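Local coordinates for adenylate kinase (Desulfovibrio gigas, PDB 2XB4) that catalyses the reversible transfer of the terminal phosphate between ATP and AMP, as an adenylate kinase that carries a metal ion such as zinc, at the S,R meso-tartaric acid site and the interface of chains A and C. Residues are numbered along the deposited sequence; one frame, centred on the assembly and turned at random. Chains: chain A/B/C, Adenylate kinase.

Contact 1 and contact 2 lie about 19 Å apart, measured between the centres of their C-alpha atoms, and have no residue in common. Contact 1 is the phosphate-binding loop of chain A and the start of helix 13-24, with A:Arg126, occupied by meso-tartaric acid and approached by chain B. Contact 2 sets A:Asn88, the end of helix 167-177 and the turn after it, with A:Leu58 and A:Arg87, predicted to bind AMP, against the segment after helix 50-53 of chain C. Chain A thus meets a different neighbour at each contact. Because the protein is described as a monomer, both may reflect crystal packing.

Contact 1: the S,R meso-tartaric acid site. Residues chain A 8-14, 126; chain B 131-132. With SRT (S,R meso-tartaric acid), chain D.
The P-loop of this adenylate kinase, the glycine-rich turn that receives ATP phosphates, here holds S,R meso-tartaric acid, which may come from crystallisation. Of its 270 Å² of surface, 253 Å² are hidden by protein, some of it by chain B. Main-chain N-H groups do much of the gripping: A:Gly10 N donates to hydroxyl O2 at 3.0 Å, 162° at the hydrogen, and A:Lys13 N, at the start of helix 13-24, donates to hydroxyl O3 at 3.1 Å. The helix N-terminus would be expected to attract a negative ligand.

Side chains approach from opposite ends. A:Arg126, extended from CG to NE, reaches the first carboxylate tip-first; O1 lies in plane at the guanidinium edge, 2.9 Å from NH2, a salt bridge whose N-H nevertheless points elsewhere. At the other oxygen of this carboxylate, roughly at a right angle to the arginine, B:Asn132, with CG anti to its backbone N (chi1 -173°), sends ND2 to O11 at 3.0 Å, tilted 30° from the amide plane. At the second carboxylate, A:Asn9 turns its amide OD1 to 3.0 Å from O41, a pair that would need a proton on the acid or a flipped amide. A:Lys13 leaves anti to its backbone N, then bends at chi3 and chi4, so its ammonium reaches O41 through water. Within the loop itself, A:Ser11 OG donates to A:Pro8 O at 2.8 Å, in the carbonyl plane.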
# COMPACT_ATOMS: atom_id res chain seq x y z
N PRO A 8 -23.60 0.79 8.09
CA PRO A 8 -22.88 1.06 6.84
C PRO A 8 -21.39 0.91 7.11
O PRO A 8 -20.97 0.95 8.29
CB PRO A 8 -23.12 2.55 6.60
CG PRO A 8 -23.40 3.15 7.97
CD PRO A 8 -24.15 2.01 8.73
N ASN A 9 -20.60 0.81 6.05
CA ASN A 9 -19.16 1.01 6.22
C ASN A 9 -18.87 2.37 6.84
O ASN A 9 -19.53 3.35 6.48
CB ASN A 9 -18.46 0.89 4.84
CG ASN A 9 -18.40 -0.61 4.34
OD1 ASN A 9 -18.62 -1.61 5.09
ND2 ASN A 9 -18.06 -0.76 3.12
N GLY A 10 -17.94 2.47 7.80
CA GLY A 10 -17.66 3.77 8.44
C GLY A 10 -18.36 3.90 9.82
O GLY A 10 -18.16 4.89 10.54
N SER A 11 -19.16 2.92 10.21
CA SER A 11 -19.97 3.00 11.48
C SER A 11 -19.36 2.22 12.66
O SER A 11 -19.97 2.18 13.74
CB SER A 11 -21.42 2.50 11.30
OG SER A 11 -21.48 1.10 11.00
N GLY A 12 -18.22 1.54 12.49
CA GLY A 12 -17.61 0.79 13.64
C GLY A 12 -18.37 -0.50 13.97
O GLY A 12 -18.27 -1.03 15.07
N LYS A 13 -19.13 -1.00 12.98
CA LYS A 13 -20.06 -2.12 13.16
C LYS A 13 -19.34 -3.44 13.66
O LYS A 13 -19.91 -4.19 14.48
CB LYS A 13 -20.76 -2.41 11.80
CG LYS A 13 -21.76 -3.49 11.95
CD LYS A 13 -22.64 -3.69 10.78
CE LYS A 13 -21.83 -3.74 9.50
NZ LYS A 13 -21.47 -5.10 9.13
N GLY A 14 -18.15 -3.76 13.11
CA GLY A 14 -17.40 -4.99 13.49
C GLY A 14 -16.96 -4.92 14.95
O GLY A 14 -17.09 -5.89 15.73
N ARG A 126 -9.33 8.19 7.88
CA ARG A 126 -8.39 7.30 8.59
C ARG A 126 -6.93 7.54 8.16
O ARG A 126 -6.65 7.65 6.94
CB ARG A 126 -8.71 5.84 8.25
CG ARG A 126 -10.16 5.30 8.71
CD ARG A 126 -10.50 3.99 7.98
NE ARG A 126 -11.75 3.45 8.53
CZ ARG A 126 -12.52 2.54 7.93
NH1 ARG A 126 -12.13 2.04 6.76
NH2 ARG A 126 -13.67 2.12 8.51
N ASN B 131 -11.52 -3.69 6.63
CA ASN B 131 -12.74 -2.96 7.06
C ASN B 131 -12.40 -1.90 8.09
O ASN B 131 -13.05 -0.82 8.12
CB ASN B 131 -13.79 -3.90 7.71
CG ASN B 131 -14.37 -4.93 6.72
OD1 ASN B 131 -14.38 -4.74 5.51
ND2 ASN B 131 -14.89 -6.02 7.27
N ASN B 132 -11.47 -2.21 8.99
CA ASN B 132 -11.12 -1.22 10.01
C ASN B 132 -9.67 -1.44 10.46
O ASN B 132 -9.37 -2.46 11.09
CB ASN B 132 -12.06 -1.38 11.21
CG ASN B 132 -11.87 -0.26 12.29
OD1 ASN B 132 -10.79 0.28 12.46
ND2 ASN B 132 -12.94 0.04 13.03
O1 SRT D . -15.93 1.60 10.22
O11 SRT D . -15.48 -0.26 11.42
C1 SRT D . -15.90 0.36 10.41
C2 SRT D . -16.68 -0.30 9.36
O2 SRT D . -16.37 -0.06 8.00
C3 SRT D . -17.62 -1.38 9.76
O3 SRT D . -18.64 -0.36 9.95
C4 SRT D . -18.03 -2.24 8.65
O4 SRT D . -17.32 -3.24 8.43
O41 SRT D . -19.04 -1.93 8.01
O HOH W 1 -14.90 0.32 5.97
O HOH W 2 -20.50 -4.14 6.52

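Contact 2: the interface of chains A and C. Residues chain A 58, 87-88, 176, 179, 182-183; chain C 53-57.
In this adenylate kinase family member, the segment after helix 50-53 of chain C, part of the NMP-binding region, packs on chain A. The patch belongs to a two-fold symmetric interface, possibly a crystal one, since the protein is described as a monomer.

The charged contact is C:Arg55 with A:Asp182. The arginine, bent at chi3 (-140°), comes side-on and sets two nitrogens on one carboxylate oxygen. NE donates to OD2 at 3.0 Å in a nearly straight salt bridge, arriving from above the carboxylate plane, while NH2 takes the syn lone pair of OD2 at 3.2 Å. The two flat groups stand 84° apart, with A:Asp182 CG in plane at the guanidinium edge.

Two asparagine amides read the chain C backbone. A:Asn88, its CG in the crowded position between backbone N and carbonyl carbon (chi1 61°), points ND2 at C:Arg55 O, 2.9 Å away and in the planes of both amide and carbonyl. The same nitrogen also binds a water that passes on to carboxylate OD1 of C:Asp57. A:Asn179 ND2 meets C:Asp54 O at 2.7 Å; here the acceptor lies in the amide plane, but the donor stands well above the carbonyl plane.

Van der Waals contacts run beside these bonds. A:Ile176, near the end of helix 167-177, lays CG1 along the backbone carbonyl oxygens of C:Ile53 and C:Asp54, and its CD1 reaches C:Gly56 CA at 4.0 Å. A:Leu58 CD1 touches the carbonyl oxygen of C:Gly56 and C:Asp57 CA, tip first.

In the second shell, A:Asn179 and A:Asp182 fix each other. A:Asp182 N donates to A:Asn179 OD1 at 3.1 Å, and A:Asn179 ND2 returns a bond to A:Asp182 OD1, nearly along its C-O axis, leaving OD2 for the arginine. Beside its chain C contacts, A:Ile176 CG2 also sits 4.2 Å above the guanidinium plane of A:Arg87, over its centre.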
# COMPACT_ATOMS: atom_id res chain seq x y z
N LEU A 58 -24.46 -14.33 -9.49
CA LEU A 58 -24.70 -14.47 -8.06
C LEU A 58 -25.39 -15.77 -7.69
O LEU A 58 -26.10 -16.38 -8.50
CB LEU A 58 -25.53 -13.27 -7.51
CG LEU A 58 -24.84 -11.91 -7.62
CD1 LEU A 58 -25.67 -10.79 -6.95
CD2 LEU A 58 -23.43 -11.94 -6.98
N ARG A 87 -29.05 -7.95 2.72
CA ARG A 87 -28.69 -6.62 2.21
C ARG A 87 -29.85 -5.89 1.52
O ARG A 87 -29.76 -4.67 1.21
CB ARG A 87 -27.56 -6.75 1.18
CG ARG A 87 -26.18 -7.15 1.83
CD ARG A 87 -25.18 -7.14 0.65
NE ARG A 87 -24.39 -5.89 0.61
CZ ARG A 87 -23.74 -5.46 -0.50
NH1 ARG A 87 -23.86 -6.18 -1.66
NH2 ARG A 87 -22.96 -4.35 -0.49
N ASN A 88 -30.90 -6.63 1.20
CA ASN A 88 -32.02 -5.97 0.50
C ASN A 88 -33.34 -6.57 1.05
O ASN A 88 -33.31 -7.54 1.85
CB ASN A 88 -31.86 -6.11 -1.05
CG ASN A 88 -31.84 -7.60 -1.55
OD1 ASN A 88 -32.59 -8.44 -1.08
ND2 ASN A 88 -30.98 -7.91 -2.53
N ILE A 176 -26.01 1.05 -1.91
CA ILE A 176 -26.83 -0.07 -1.57
C ILE A 176 -27.29 0.08 -0.11
O ILE A 176 -28.47 -0.13 0.19
CB ILE A 176 -26.05 -1.39 -1.71
CG1 ILE A 176 -25.76 -1.63 -3.22
CG2 ILE A 176 -26.85 -2.61 -1.10
CD1 ILE A 176 -24.45 -2.61 -3.41
N ASN A 179 -30.11 2.79 0.49
CA ASN A 179 -31.28 2.67 -0.41
C ASN A 179 -32.49 2.28 0.47
O ASN A 179 -32.59 1.12 1.00
CB ASN A 179 -30.89 1.63 -1.51
CG ASN A 179 -32.05 1.16 -2.34
OD1 ASN A 179 -33.19 1.63 -2.21
ND2 ASN A 179 -31.78 0.13 -3.16
N ASP A 182 -35.36 -0.47 -1.42
CA ASP A 182 -35.25 -1.95 -1.30
C ASP A 182 -33.81 -2.36 -0.96
O ASP A 182 -33.46 -3.53 -1.11
CB ASP A 182 -35.83 -2.66 -2.54
CG ASP A 182 -35.17 -2.24 -3.90
OD1 ASP A 182 -34.18 -1.47 -3.96
OD2 ASP A 182 -35.64 -2.77 -4.94
N GLY A 183 -33.03 -1.43 -0.44
CA GLY A 183 -31.61 -1.74 -0.12
C GLY A 183 -31.49 -2.10 1.39
O GLY A 183 -32.47 -2.59 2.02
N ILE C 53 -28.35 -2.83 -9.43
CA ILE C 53 -27.04 -2.63 -8.75
C ILE C 53 -27.34 -2.10 -7.33
O ILE C 53 -26.69 -2.51 -6.36
CB ILE C 53 -26.22 -1.66 -9.60
CG1 ILE C 53 -25.82 -2.36 -10.93
CG2 ILE C 53 -25.00 -1.10 -8.83
CD1 ILE C 53 -25.43 -1.34 -11.94
N ASP C 54 -28.30 -1.18 -7.20
CA ASP C 54 -28.57 -0.52 -5.89
C ASP C 54 -29.20 -1.43 -4.76
O ASP C 54 -29.32 -0.99 -3.61
CB ASP C 54 -29.42 0.73 -6.13
CG ASP C 54 -28.59 1.93 -6.69
OD1 ASP C 54 -27.32 1.83 -6.85
OD2 ASP C 54 -29.23 2.97 -7.00
N ARG C 55 -29.62 -2.62 -5.13
CA ARG C 55 -30.12 -3.72 -4.25
C ARG C 55 -28.97 -4.73 -4.01
O ARG C 55 -29.17 -5.71 -3.28
CB ARG C 55 -31.12 -4.62 -5.07
CG ARG C 55 -32.47 -4.39 -5.13
CD ARG C 55 -33.14 -5.47 -6.07
NE ARG C 55 -34.02 -4.59 -6.69
CZ ARG C 55 -34.38 -4.44 -7.93
NH1 ARG C 55 -34.12 -5.25 -8.96
NH2 ARG C 55 -35.08 -3.37 -8.05
N GLY C 56 -27.83 -4.57 -4.67
CA GLY C 56 -26.81 -5.57 -4.70
C GLY C 56 -27.08 -6.74 -5.67
O GLY C 56 -26.50 -7.79 -5.51
N ASP C 57 -27.99 -6.62 -6.63
CA ASP C 57 -28.14 -7.72 -7.60
C ASP C 57 -27.33 -7.36 -8.87
O ASP C 57 -26.98 -6.17 -9.10
CB ASP C 57 -29.63 -7.89 -7.96
CG ASP C 57 -30.49 -8.33 -6.77
OD1 ASP C 57 -30.04 -9.14 -5.92
OD2 ASP C 57 -31.66 -7.91 -6.70
O HOH W 3 -31.12 -10.55 -3.77